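PDB 3OF7: regulator of chromosome condensation, which promotes exchange of GDP for GTP on the GTPases Gsp1 and Gsp2, controls RNA metabolism and transport, and binds chromatin. Local coordinates for residues 208-211 with 216-219; 225-230 with 234-239; 252-257 with 279-284; 264-269 with 384-389; 21-26 with 150-155. All coordinates share one frame; numbering follows the deposited sequence.

How the interactions relate
All five contacts belong to a seven-bladed beta-propeller. Interactions 1, 2 and 3 follow one blade outward: interaction 1 is its buried backbone-bonded hairpin, interaction 2 packs the loop after strand 225-229 on that strand without a direct hydrogen bond, and interaction 3, partly buried, closes the seam to the next blade with aromatic and aliphatic groups. A227 N bonds to R252 O, and Q235 O to W281 NE1, tying interactions 2 and 3 together. Interaction 4 lies at the surface near the propeller's centre and rests on one polar bond between turns of separate blades. Interaction 5 lays an N-terminal tyrosine on an inner-strand glutamine; both its residues bond to interaction 1.

Interaction 1: residues 208-211 with 216-219; sequences QLAP and ILFL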
# COMPACT_ATOMS: atom_id res chain seq x y z
N GLN A 208 9.12 -9.94 -4.99
CA GLN A 208 8.05 -8.99 -4.65
C GLN A 208 7.81 -8.87 -3.15
O GLN A 208 7.94 -9.85 -2.41
CB GLN A 208 6.75 -9.38 -5.34
CG GLN A 208 5.73 -8.24 -5.39
CD GLN A 208 4.32 -8.69 -5.71
OE1 GLN A 208 4.03 -9.88 -5.79
NE2 GLN A 208 3.43 -7.72 -5.89
N LEU A 209 7.44 -7.66 -2.73
CA LEU A 209 7.09 -7.38 -1.34
C LEU A 209 5.62 -7.02 -1.21
O LEU A 209 5.02 -6.51 -2.17
CB LEU A 209 7.94 -6.22 -0.80
CG LEU A 209 9.44 -6.20 -1.10
CD1 LEU A 209 10.07 -4.90 -0.62
CD2 LEU A 209 10.16 -7.39 -0.44
N ALA A 210 5.03 -7.30 -0.05
CA ALA A 210 3.68 -6.79 0.26
C ALA A 210 3.58 -6.40 1.74
O ALA A 210 3.48 -7.29 2.60
CB ALA A 210 2.60 -7.82 -0.11
N PRO A 211 3.64 -5.09 2.05
CA PRO A 211 3.59 -4.63 3.44
C PRO A 211 2.19 -4.57 4.02
O PRO A 211 1.23 -4.19 3.33
CB PRO A 211 4.18 -3.22 3.36
CG PRO A 211 3.87 -2.75 1.97
CD PRO A 211 3.91 -3.98 1.10
N ILE A 216 5.04 -8.10 7.04
CA ILE A 216 5.36 -7.96 5.63
C ILE A 216 5.42 -9.35 5.00
O ILE A 216 5.86 -10.32 5.65
CB ILE A 216 6.67 -7.12 5.43
CG1 ILE A 216 7.01 -6.94 3.94
CG2 ILE A 216 7.84 -7.72 6.24
CD1 ILE A 216 8.14 -5.94 3.68
N LEU A 217 4.94 -9.45 3.77
CA LEU A 217 5.00 -10.68 2.98
C LEU A 217 6.09 -10.55 1.92
O LEU A 217 6.36 -9.45 1.44
CB LEU A 217 3.67 -10.95 2.31
CG LEU A 217 2.39 -11.02 3.15
CD1 LEU A 217 1.24 -11.32 2.25
CD2 LEU A 217 2.51 -12.11 4.22
N PHE A 218 6.72 -11.68 1.57
CA PHE A 218 7.72 -11.76 0.50
C PHE A 218 7.32 -12.89 -0.44
O PHE A 218 6.77 -13.91 -0.00
CB PHE A 218 9.13 -12.07 1.04
CG PHE A 218 9.64 -11.12 2.11
CD1 PHE A 218 10.42 -10.02 1.77
CD2 PHE A 218 9.37 -11.35 3.46
CE1 PHE A 218 10.91 -9.15 2.74
CE2 PHE A 218 9.85 -10.48 4.44
CZ PHE A 218 10.62 -9.38 4.09
N LEU A 219 7.61 -12.71 -1.73
CA LEU A 219 7.39 -13.74 -2.74
C LEU A 219 8.73 -14.05 -3.41
O LEU A 219 9.50 -13.13 -3.72
CB LEU A 219 6.39 -13.26 -3.79
CG LEU A 219 6.00 -14.20 -4.94
CD1 LEU A 219 5.34 -15.50 -4.43
CD2 LEU A 219 5.05 -13.47 -5.90
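A210 and L217 exchange two backbone hydrogen bonds, A210 N to L217 O at 2.9 Å and L217 N to A210 O at 2.9 Å, the latter nearly straight at 171°. The next hydrogen-bonded pair is less even: L219 N reaches Q208 O at 3.0 Å, whereas the return bond from Q208 N to L219 O, at 3.5 Å, is weak. Between them L209 and F218 form a non-hydrogen-bonded pair, and P211 with I216 forms another, a position where the missing N-H of proline costs the hairpin nothing. Side chains alternate strictly between the two faces. On one, L209 turns its CG beside its own backbone N (chi1 -45°), which carries CD2 to within 3.4 Å of CD1 of F218, an oblique approach to the ring; I216 and P211 share this face. On the other, the CB atoms of A210 and L217 lie 4.1 Å apart, and OE1 of the extended Q208 side chain passes 3.7 Å from CD2 of L219. The amide of Q208 is buried but satisfied at both ends, NE2 bonding to the hydroxyl of Y23 and OE1 to the backbone N of I262. Strands 206-211 and 215-220 are the first two of a four-stranded propeller blade. L209, I216 and F218 pack against C161 of strand 159-164 in the preceding blade, A210 and L217 meet I262 of strand 259-264 in the following one, and strand 225-229 continues the sheet beyond 215-220.

Interaction 2: residues 225-230 with 234-239; sequences VFAWGN and NQLGRK
A type I turn from N234 to G237, closed by G237 N bonding to N234 O at 3.3 Å, brings L236 to A227 with no direct hydrogen bond across the contact. The methyl of A227 faces the turn and lies 3.7 Å from CA of L236, so backbone and side chain of the leucine both cover it. L236 then spreads its branches over the end of the strand: CD1 comes 3.4 Å from G229 O, and CD2 3.5 Å from N230 O. Q235 also covers that second carbonyl, CG standing 3.2 Å from N230 O. Its CG lies between backbone N and carbonyl carbon (chi1 56°), and a bend at chi2 folds the amide back over the oxygen, while Q235 OE1 bonds to Q233 N. Strand 225-229 is the third of its propeller blade, and the turn belongs to the long loop leading to the fourth, 252-253. At G229 the strand ends with a positive phi, where a CB would jam against the carbonyl O of W228, so the position calls for glycine. The N230 amide is held by Q232 and R245. Farther along, one water joins the segments: it sits 2.8 Å from A227 O and 2.7 Å from R238 NH2, in the plane of the guanidinium at its edge. The same NH2 makes a weak bond to T248 O.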
# COMPACT_ATOMS: atom_id res chain seq x y z
N VAL A 225 5.59 -18.05 -0.63
CA VAL A 225 5.31 -16.83 0.15
C VAL A 225 5.88 -16.96 1.56
O VAL A 225 5.76 -18.01 2.19
CB VAL A 225 3.80 -16.53 0.25
CG1 VAL A 225 3.54 -15.17 0.92
CG2 VAL A 225 3.15 -16.57 -1.13
N PHE A 226 6.50 -15.88 2.03
CA PHE A 226 7.06 -15.81 3.37
C PHE A 226 6.41 -14.66 4.10
O PHE A 226 6.08 -13.64 3.49
CB PHE A 226 8.57 -15.58 3.31
CG PHE A 226 9.30 -16.64 2.54
CD1 PHE A 226 9.35 -16.60 1.15
CD2 PHE A 226 9.89 -17.71 3.20
CE1 PHE A 226 10.01 -17.59 0.43
CE2 PHE A 226 10.56 -18.71 2.49
CZ PHE A 226 10.62 -18.65 1.11
N ALA A 227 6.24 -14.82 5.40
CA ALA A 227 5.66 -13.75 6.22
C ALA A 227 6.55 -13.47 7.42
O ALA A 227 7.26 -14.36 7.91
CB ALA A 227 4.24 -14.12 6.63
N TRP A 228 6.53 -12.22 7.87
CA TRP A 228 7.39 -11.74 8.95
C TRP A 228 6.70 -10.61 9.71
O TRP A 228 6.21 -9.65 9.09
CB TRP A 228 8.72 -11.26 8.35
CG TRP A 228 9.78 -10.71 9.29
CD1 TRP A 228 10.00 -11.03 10.61
CD2 TRP A 228 10.81 -9.77 8.94
NE1 TRP A 228 11.08 -10.33 11.10
CE2 TRP A 228 11.60 -9.55 10.09
CE3 TRP A 228 11.12 -9.08 7.75
CZ2 TRP A 228 12.69 -8.67 10.10
CZ3 TRP A 228 12.21 -8.22 7.76
CH2 TRP A 228 12.98 -8.01 8.92
N GLY A 229 6.65 -10.72 11.04
CA GLY A 229 6.15 -9.64 11.89
C GLY A 229 5.12 -10.11 12.90
O GLY A 229 5.15 -11.28 13.32
N ASN A 230 4.21 -9.22 13.28
CA ASN A 230 3.13 -9.58 14.19
C ASN A 230 2.20 -10.62 13.56
O ASN A 230 2.00 -10.63 12.35
CB ASN A 230 2.34 -8.34 14.62
CG ASN A 230 1.41 -8.63 15.80
OD1 ASN A 230 1.75 -9.38 16.71
ND2 ASN A 230 0.23 -8.02 15.79
N ASN A 234 -3.53 -13.86 12.57
CA ASN A 234 -3.26 -14.97 11.64
C ASN A 234 -2.69 -14.50 10.29
O ASN A 234 -2.78 -15.21 9.29
CB ASN A 234 -4.50 -15.84 11.42
CG ASN A 234 -4.42 -17.17 12.15
OD1 ASN A 234 -3.74 -18.10 11.71
ND2 ASN A 234 -5.12 -17.26 13.27
N GLN A 235 -2.10 -13.31 10.27
CA GLN A 235 -1.59 -12.75 9.02
C GLN A 235 -0.35 -13.50 8.51
O GLN A 235 -0.02 -13.43 7.32
CB GLN A 235 -1.32 -11.24 9.11
CG GLN A 235 -0.38 -10.79 10.22
CD GLN A 235 -1.13 -10.46 11.50
OE1 GLN A 235 -1.67 -11.35 12.17
NE2 GLN A 235 -1.18 -9.18 11.85
N LEU A 236 0.33 -14.22 9.40
CA LEU A 236 1.55 -14.94 9.04
C LEU A 236 1.26 -16.31 8.42
O LEU A 236 2.19 -17.03 8.05
CB LEU A 236 2.53 -15.07 10.23
CG LEU A 236 2.94 -13.82 11.03
CD1 LEU A 236 3.78 -14.22 12.22
CD2 LEU A 236 3.67 -12.75 10.19
N GLY A 237 -0.02 -16.66 8.31
CA GLY A 237 -0.45 -17.93 7.73
C GLY A 237 -0.23 -19.13 8.64
O GLY A 237 -0.32 -20.27 8.19
N ARG A 238 0.08 -18.86 9.90
CA ARG A 238 0.28 -19.88 10.93
C ARG A 238 -0.10 -19.27 12.27
O ARG A 238 0.09 -18.06 12.48
CB ARG A 238 1.74 -20.37 10.94
CG ARG A 238 2.78 -19.30 11.26
CD ARG A 238 4.21 -19.75 11.02
NE ARG A 238 5.14 -18.61 11.14
CZ ARG A 238 5.76 -18.27 12.26
NH1 ARG A 238 5.58 -18.98 13.37
NH2 ARG A 238 6.56 -17.22 12.28
N LYS A 239 -0.64 -20.08 13.18
CA LYS A 239 -0.88 -19.64 14.55
C LYS A 239 0.46 -19.56 15.27
O LYS A 239 1.30 -20.44 15.11
CB LYS A 239 -1.83 -20.60 15.27
CG LYS A 239 -2.36 -20.07 16.60
O HOH W 1 7.52 -15.37 10.53

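Interaction 3: residues 252-257 with 279-284; sequences RPFGLR and VSWGLN
F254, in the loop after strand 252-253, and W281, on strand 278-281, reach for each other from opposite directions and meet obliquely, their planes 54° apart and the phenyl centroid 5.4 Å from that of the indole six-membered ring. The closest atoms are CZ of F254 and CZ2 of W281, at 3.6 Å, and CE1 of F254 stands over one indole face near the rim. Both rings have CG between backbone N and carbonyl carbon (W281 chi1 66°), which throws them out across the gap. L256 supports the far end of the indole, its CD2 3.6 Å from CH2 and just as near CZ3 of W281. This is the tight part. Beyond it the contact slackens: CD1 of L256 is 4.3 Å from CG2 of V279, a partly exposed residue, and the CA atoms of L256 and V279 are 9.9 Å apart, so side chains alone bridge the backbones. The indole NE1 bonds to Q235 O, which helps to fix the rotation of the ring. With a leucine in place of W281, Q235 O would probably lose this donor, and a gap would open beside F254 and L256. The segment 252-257 leaves the outermost strand of one propeller blade and heads for strand 259-264 of the next, whose third strand carries W281. F254 and L256 rest on V225 of strand 225-229, whereas V279 and W281 back onto A271 and C269 of strand 268-273.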
# COMPACT_ATOMS: atom_id res chain seq x y z
N ARG A 252 9.22 -16.54 7.21
CA ARG A 252 8.99 -17.98 7.17
C ARG A 252 7.83 -18.32 6.24
O ARG A 252 6.84 -17.59 6.20
CB ARG A 252 8.68 -18.51 8.58
CG ARG A 252 9.90 -18.59 9.49
CD ARG A 252 9.50 -18.81 10.94
NE ARG A 252 10.65 -18.70 11.83
CZ ARG A 252 11.11 -19.68 12.60
NH1 ARG A 252 10.50 -20.85 12.63
NH2 ARG A 252 12.16 -19.46 13.37
N PRO A 253 7.95 -19.45 5.51
CA PRO A 253 6.84 -19.90 4.68
C PRO A 253 5.76 -20.52 5.56
O PRO A 253 5.93 -20.66 6.76
CB PRO A 253 7.49 -20.93 3.76
CG PRO A 253 8.61 -21.51 4.59
CD PRO A 253 9.07 -20.41 5.51
N PHE A 254 4.64 -20.87 4.95
CA PHE A 254 3.50 -21.39 5.68
C PHE A 254 2.65 -22.27 4.77
O PHE A 254 1.43 -22.34 4.90
CB PHE A 254 2.68 -20.25 6.33
CG PHE A 254 2.37 -19.11 5.39
CD1 PHE A 254 1.16 -19.06 4.71
CD2 PHE A 254 3.28 -18.07 5.20
CE1 PHE A 254 0.86 -18.01 3.84
CE2 PHE A 254 2.99 -17.02 4.33
CZ PHE A 254 1.77 -16.99 3.65
N GLY A 255 3.33 -22.93 3.83
CA GLY A 255 2.69 -23.90 2.95
C GLY A 255 1.96 -23.33 1.76
O GLY A 255 1.23 -24.05 1.08
N LEU A 256 2.14 -22.03 1.50
CA LEU A 256 1.50 -21.39 0.36
C LEU A 256 2.51 -21.29 -0.78
O LEU A 256 3.55 -20.62 -0.65
CB LEU A 256 0.97 -20.00 0.74
CG LEU A 256 0.27 -19.15 -0.34
CD1 LEU A 256 -0.93 -19.86 -0.95
CD2 LEU A 256 -0.16 -17.81 0.26
N ARG A 257 2.18 -21.96 -1.88
CA ARG A 257 3.07 -22.17 -3.02
C ARG A 257 2.42 -21.76 -4.33
O ARG A 257 1.21 -21.50 -4.38
CB ARG A 257 3.47 -23.66 -3.11
CG ARG A 257 4.45 -24.14 -2.05
CD ARG A 257 4.46 -25.67 -1.97
NE ARG A 257 3.28 -26.17 -1.28
CZ ARG A 257 3.24 -26.53 0.00
NH1 ARG A 257 4.33 -26.46 0.76
NH2 ARG A 257 2.10 -26.96 0.53
N VAL A 279 -6.52 -16.22 -3.36
CA VAL A 279 -6.80 -16.61 -1.98
C VAL A 279 -6.52 -15.46 -1.00
O VAL A 279 -5.70 -14.59 -1.28
CB VAL A 279 -5.99 -17.88 -1.54
CG1 VAL A 279 -6.43 -19.12 -2.35
CG2 VAL A 279 -4.49 -17.65 -1.68
N SER A 280 -7.20 -15.48 0.14
CA SER A 280 -6.94 -14.52 1.21
C SER A 280 -6.90 -15.19 2.57
O SER A 280 -7.42 -16.30 2.74
CB SER A 280 -8.00 -13.41 1.20
OG SER A 280 -9.29 -13.96 1.29
N TRP A 281 -6.26 -14.53 3.53
CA TRP A 281 -6.23 -14.99 4.92
C TRP A 281 -6.03 -13.81 5.87
O TRP A 281 -5.65 -12.71 5.44
CB TRP A 281 -5.13 -16.04 5.14
CG TRP A 281 -3.73 -15.52 4.98
CD1 TRP A 281 -2.88 -15.16 5.99
CD2 TRP A 281 -3.01 -15.31 3.76
NE1 TRP A 281 -1.68 -14.74 5.47
CE2 TRP A 281 -1.73 -14.82 4.11
CE3 TRP A 281 -3.32 -15.49 2.40
CZ2 TRP A 281 -0.76 -14.50 3.15
CZ3 TRP A 281 -2.35 -15.16 1.44
CH2 TRP A 281 -1.08 -14.68 1.82
N GLY A 282 -6.27 -14.05 7.15
CA GLY A 282 -6.05 -13.04 8.18
C GLY A 282 -7.35 -12.43 8.66
O GLY A 282 -8.40 -13.09 8.67
N LEU A 283 -7.29 -11.17 9.07
CA LEU A 283 -8.42 -10.52 9.73
C LEU A 283 -9.62 -10.38 8.79
O LEU A 283 -9.46 -9.95 7.65
CB LEU A 283 -7.99 -9.15 10.27
CG LEU A 283 -9.05 -8.35 11.03
CD1 LEU A 283 -9.41 -9.02 12.38
CD2 LEU A 283 -8.59 -6.91 11.22
N ASN A 284 -10.80 -10.77 9.27
CA ASN A 284 -11.98 -10.81 8.40
C ASN A 284 -13.31 -10.40 9.05
O ASN A 284 -14.37 -10.86 8.61
CB ASN A 284 -12.11 -12.19 7.74
CG ASN A 284 -13.03 -12.17 6.52
OD1 ASN A 284 -13.07 -11.20 5.78
ND2 ASN A 284 -13.77 -13.26 6.32

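Interaction 4: residues 264-269 with 384-389; sequences SGENHC and AGSHHS
The carboxylate of E266 takes the hydroxyl of S386 at one oxygen: S386 OG donates to OE2 of E266 at 2.6 Å, arriving nearly along the C-O bond. A second flat group, the H388 ring in the turn of S386, has G385 N over the centre of one face, 4.3 Å above its plane, while NE2 of H388 at its rim bonds to G440 O. Both segments contain the tight turns joining first and second strands of propeller blades, and one blade lies between them, so the bond skips a neighbour near the middle of the propeller. The turns are alike: G265 N bonds to H268 O at 2.7 Å and G385 N to H388 O at 2.8 Å. Each glycine lies so close to its histidine that a CB would collide with NE2 of that ring, H268 or H388. E266 has CG beside its backbone N (chi1 -69°) and an extended chain beyond, which spans the 7.6 Å between the CA atoms of E266 and S386. With an alanine in place of E266, S386 OG would probably lose its acceptor, and this direct tie between the two turns would be gone. The intervening blade touches both partners as well: the backbone of E266 bonds to G321, and that of S386 to E322. Behind the hydroxyl, CB of S386 stands 3.4 Å from E266 OE2.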
# COMPACT_ATOMS: atom_id res chain seq x y z
N SER A 264 -1.22 -7.07 0.38
CA SER A 264 -1.59 -7.11 1.79
C SER A 264 -2.39 -5.89 2.20
O SER A 264 -2.07 -4.77 1.78
CB SER A 264 -0.32 -7.24 2.64
OG SER A 264 -0.66 -7.48 4.00
N GLY A 265 -3.44 -6.11 2.98
CA GLY A 265 -4.06 -5.05 3.78
C GLY A 265 -3.32 -4.95 5.11
O GLY A 265 -2.20 -5.47 5.25
N GLU A 266 -3.92 -4.29 6.09
CA GLU A 266 -3.25 -4.10 7.37
C GLU A 266 -3.00 -5.42 8.10
O GLU A 266 -1.86 -5.72 8.48
CB GLU A 266 -4.02 -3.10 8.25
CG GLU A 266 -3.95 -1.69 7.68
CD GLU A 266 -4.34 -0.60 8.66
OE1 GLU A 266 -4.61 -0.90 9.85
OE2 GLU A 266 -4.37 0.57 8.23
N ASN A 267 -4.05 -6.21 8.25
CA ASN A 267 -4.00 -7.48 8.98
C ASN A 267 -4.59 -8.65 8.19
O ASN A 267 -4.90 -9.71 8.76
CB ASN A 267 -4.71 -7.32 10.33
CG ASN A 267 -4.06 -6.28 11.22
OD1 ASN A 267 -2.84 -6.30 11.43
ND2 ASN A 267 -4.87 -5.37 11.75
N HIS A 268 -4.77 -8.45 6.89
CA HIS A 268 -5.22 -9.52 6.00
C HIS A 268 -4.42 -9.46 4.71
O HIS A 268 -3.81 -8.42 4.39
CB HIS A 268 -6.73 -9.44 5.72
CG HIS A 268 -7.16 -8.18 5.03
ND1 HIS A 268 -7.70 -8.19 3.76
CD2 HIS A 268 -7.15 -6.89 5.43
CE1 HIS A 268 -8.00 -6.95 3.40
NE2 HIS A 268 -7.67 -6.14 4.40
N CYS A 269 -4.42 -10.56 3.96
CA CYS A 269 -3.47 -10.74 2.88
C CYS A 269 -4.09 -11.42 1.68
O CYS A 269 -5.11 -12.10 1.80
CB CYS A 269 -2.28 -11.57 3.37
SG CYS A 269 -1.54 -10.99 4.90
N ALA A 384 -4.81 1.99 -1.24
CA ALA A 384 -5.72 2.06 -0.10
C ALA A 384 -4.92 2.38 1.15
O ALA A 384 -3.84 1.82 1.36
CB ALA A 384 -6.46 0.75 0.07
N GLY A 385 -5.46 3.30 1.96
CA GLY A 385 -4.91 3.59 3.28
C GLY A 385 -5.86 2.96 4.30
O GLY A 385 -6.64 2.09 3.94
N SER A 386 -5.81 3.40 5.56
CA SER A 386 -6.57 2.69 6.59
C SER A 386 -8.07 2.62 6.27
O SER A 386 -8.67 1.53 6.32
CB SER A 386 -6.34 3.31 7.98
OG SER A 386 -5.00 3.09 8.38
N HIS A 387 -8.66 3.77 5.93
CA HIS A 387 -10.10 3.86 5.64
C HIS A 387 -10.43 4.76 4.44
O HIS A 387 -11.56 5.24 4.31
CB HIS A 387 -10.87 4.29 6.90
CG HIS A 387 -10.77 3.28 7.99
ND1 HIS A 387 -11.63 2.22 8.10
CD2 HIS A 387 -9.84 3.12 8.96
CE1 HIS A 387 -11.26 1.45 9.11
NE2 HIS A 387 -10.18 1.98 9.65
N HIS A 388 -9.46 4.95 3.56
CA HIS A 388 -9.68 5.69 2.32
C HIS A 388 -8.95 5.00 1.18
O HIS A 388 -8.13 4.09 1.41
CB HIS A 388 -9.23 7.16 2.46
CG HIS A 388 -7.75 7.32 2.61
ND1 HIS A 388 -6.94 7.76 1.58
CD2 HIS A 388 -6.93 7.09 3.66
CE1 HIS A 388 -5.69 7.81 2.00
NE2 HIS A 388 -5.66 7.40 3.25
N SER A 389 -9.26 5.40 -0.04
CA SER A 389 -8.63 4.83 -1.21
C SER A 389 -8.44 5.90 -2.27
O SER A 389 -9.11 6.94 -2.24
CB SER A 389 -9.47 3.69 -1.79
OG SER A 389 -9.88 2.78 -0.78

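Interaction 5: residues 21-26 with 150-155; sequences HMYLSV and VVQLAA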
# COMPACT_ATOMS: atom_id res chain seq x y z
N HIS A 21 6.63 -2.67 -13.82
CA HIS A 21 5.61 -1.72 -14.30
C HIS A 21 4.72 -1.19 -13.17
O HIS A 21 4.24 -0.06 -13.24
CB HIS A 21 4.75 -2.34 -15.40
N MET A 22 4.50 -2.00 -12.13
CA MET A 22 3.70 -1.58 -10.99
C MET A 22 4.42 -0.60 -10.08
O MET A 22 3.78 0.23 -9.43
CB MET A 22 3.26 -2.79 -10.16
CG MET A 22 2.19 -3.67 -10.80
SD MET A 22 1.58 -4.88 -9.61
CE MET A 22 3.05 -5.86 -9.38
N TYR A 23 5.75 -0.69 -10.04
CA TYR A 23 6.51 0.03 -9.02
C TYR A 23 7.38 1.18 -9.51
O TYR A 23 7.49 2.19 -8.83
CB TYR A 23 7.34 -0.93 -8.17
CG TYR A 23 6.49 -1.98 -7.50
CD1 TYR A 23 5.43 -1.62 -6.66
CD2 TYR A 23 6.74 -3.35 -7.70
CE1 TYR A 23 4.64 -2.59 -6.03
CE2 TYR A 23 5.95 -4.32 -7.07
CZ TYR A 23 4.91 -3.93 -6.25
OH TYR A 23 4.14 -4.89 -5.64
N LEU A 24 7.98 1.01 -10.68
CA LEU A 24 8.95 1.99 -11.17
C LEU A 24 8.41 2.78 -12.35
O LEU A 24 7.93 2.20 -13.34
CB LEU A 24 10.27 1.30 -11.55
CG LEU A 24 10.91 0.35 -10.52
CD1 LEU A 24 12.19 -0.26 -11.07
CD2 LEU A 24 11.17 1.05 -9.17
N SER A 25 8.47 4.10 -12.24
CA SER A 25 8.15 4.96 -13.36
C SER A 25 9.41 5.15 -14.21
O SER A 25 10.52 5.28 -13.68
CB SER A 25 7.64 6.31 -12.83
OG SER A 25 7.37 7.20 -13.89
N VAL A 26 9.24 5.16 -15.53
CA VAL A 26 10.38 5.44 -16.43
C VAL A 26 10.78 6.91 -16.33
O VAL A 26 11.96 7.25 -16.36
CB VAL A 26 10.09 5.03 -17.90
CG1 VAL A 26 11.31 5.30 -18.80
CG2 VAL A 26 9.69 3.57 -17.98
N VAL A 150 17.78 -0.87 -6.14
CA VAL A 150 16.49 -1.18 -5.53
C VAL A 150 15.45 -1.35 -6.63
O VAL A 150 15.36 -0.51 -7.54
CB VAL A 150 16.04 -0.07 -4.57
CG1 VAL A 150 14.65 -0.37 -3.99
CG2 VAL A 150 17.07 0.14 -3.44
N VAL A 151 14.65 -2.41 -6.55
CA VAL A 151 13.55 -2.62 -7.50
C VAL A 151 12.18 -2.43 -6.86
O VAL A 151 11.20 -2.22 -7.57
CB VAL A 151 13.63 -3.99 -8.22
CG1 VAL A 151 14.96 -4.14 -8.97
CG2 VAL A 151 13.42 -5.14 -7.23
N GLN A 152 12.12 -2.50 -5.54
CA GLN A 152 10.86 -2.22 -4.83
C GLN A 152 11.11 -1.76 -3.39
O GLN A 152 11.97 -2.29 -2.71
CB GLN A 152 9.93 -3.45 -4.82
CG GLN A 152 8.50 -3.10 -4.37
CD GLN A 152 7.62 -4.31 -4.10
OE1 GLN A 152 7.94 -5.44 -4.47
NE2 GLN A 152 6.47 -4.06 -3.46
N LEU A 153 10.32 -0.77 -2.96
CA LEU A 153 10.30 -0.33 -1.57
C LEU A 153 9.00 -0.80 -0.92
O LEU A 153 8.01 -1.02 -1.60
CB LEU A 153 10.47 1.19 -1.47
CG LEU A 153 11.83 1.77 -1.88
CD1 LEU A 153 11.76 3.29 -1.94
CD2 LEU A 153 12.91 1.34 -0.91
N ALA A 154 9.01 -0.98 0.40
CA ALA A 154 7.80 -1.32 1.13
C ALA A 154 7.85 -0.72 2.52
O ALA A 154 8.90 -0.70 3.17
CB ALA A 154 7.60 -2.81 1.21
N ALA A 155 6.71 -0.21 2.97
CA ALA A 155 6.64 0.43 4.27
C ALA A 155 5.37 -0.04 4.96
O ALA A 155 4.28 0.02 4.37
CB ALA A 155 6.65 1.96 4.12
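The amide of Q152 lies flat on the ring of Y23, the two planes only 14° apart. Its CD sits 3.4 Å above the ring plane, displaced toward the rim, and NE2 comes 3.2 Å from CZ of Y23. The arrangement is a stack and not a hydrogen bond: NE2 of Q152 is 3.3 Å from OH of Y23, but the angle is poor. Further back on the same side chain, CG makes a CH-pi contact, 3.8 Å from the ring centroid of Y23 and just 10° off the normal. With CG anti to the backbone N (chi1 -167°) and the chain extended, Q152 runs aliphatic part first, then amide, over one face of the ring. M22 CB covers the opposite face. The polar ends reach strand 206-211 of the next blade, where Y23 OH bonds to NE2 of Q208 and Q152 OE1 accepts from the backbone N of L209, so both groups are held in place. Strand 150-155 is the innermost of its propeller blade and opens with a classic beta bulge, V151 and Q152 both facing L163 of strand 159-164. V151, where the bulge bends the strand, directs its carbonyl oxygen at the N-terminal segment; CD2 of L24 packs 3.6 Å from V151 O, and CB of Y23 lies 4.1 Å from it. Segment 21-26 is also tied to strand 69-74: Y23 O bonds to OG of S71, the backbone of S25 pairs with I70, and the L24 side chain touches both I70 and S71.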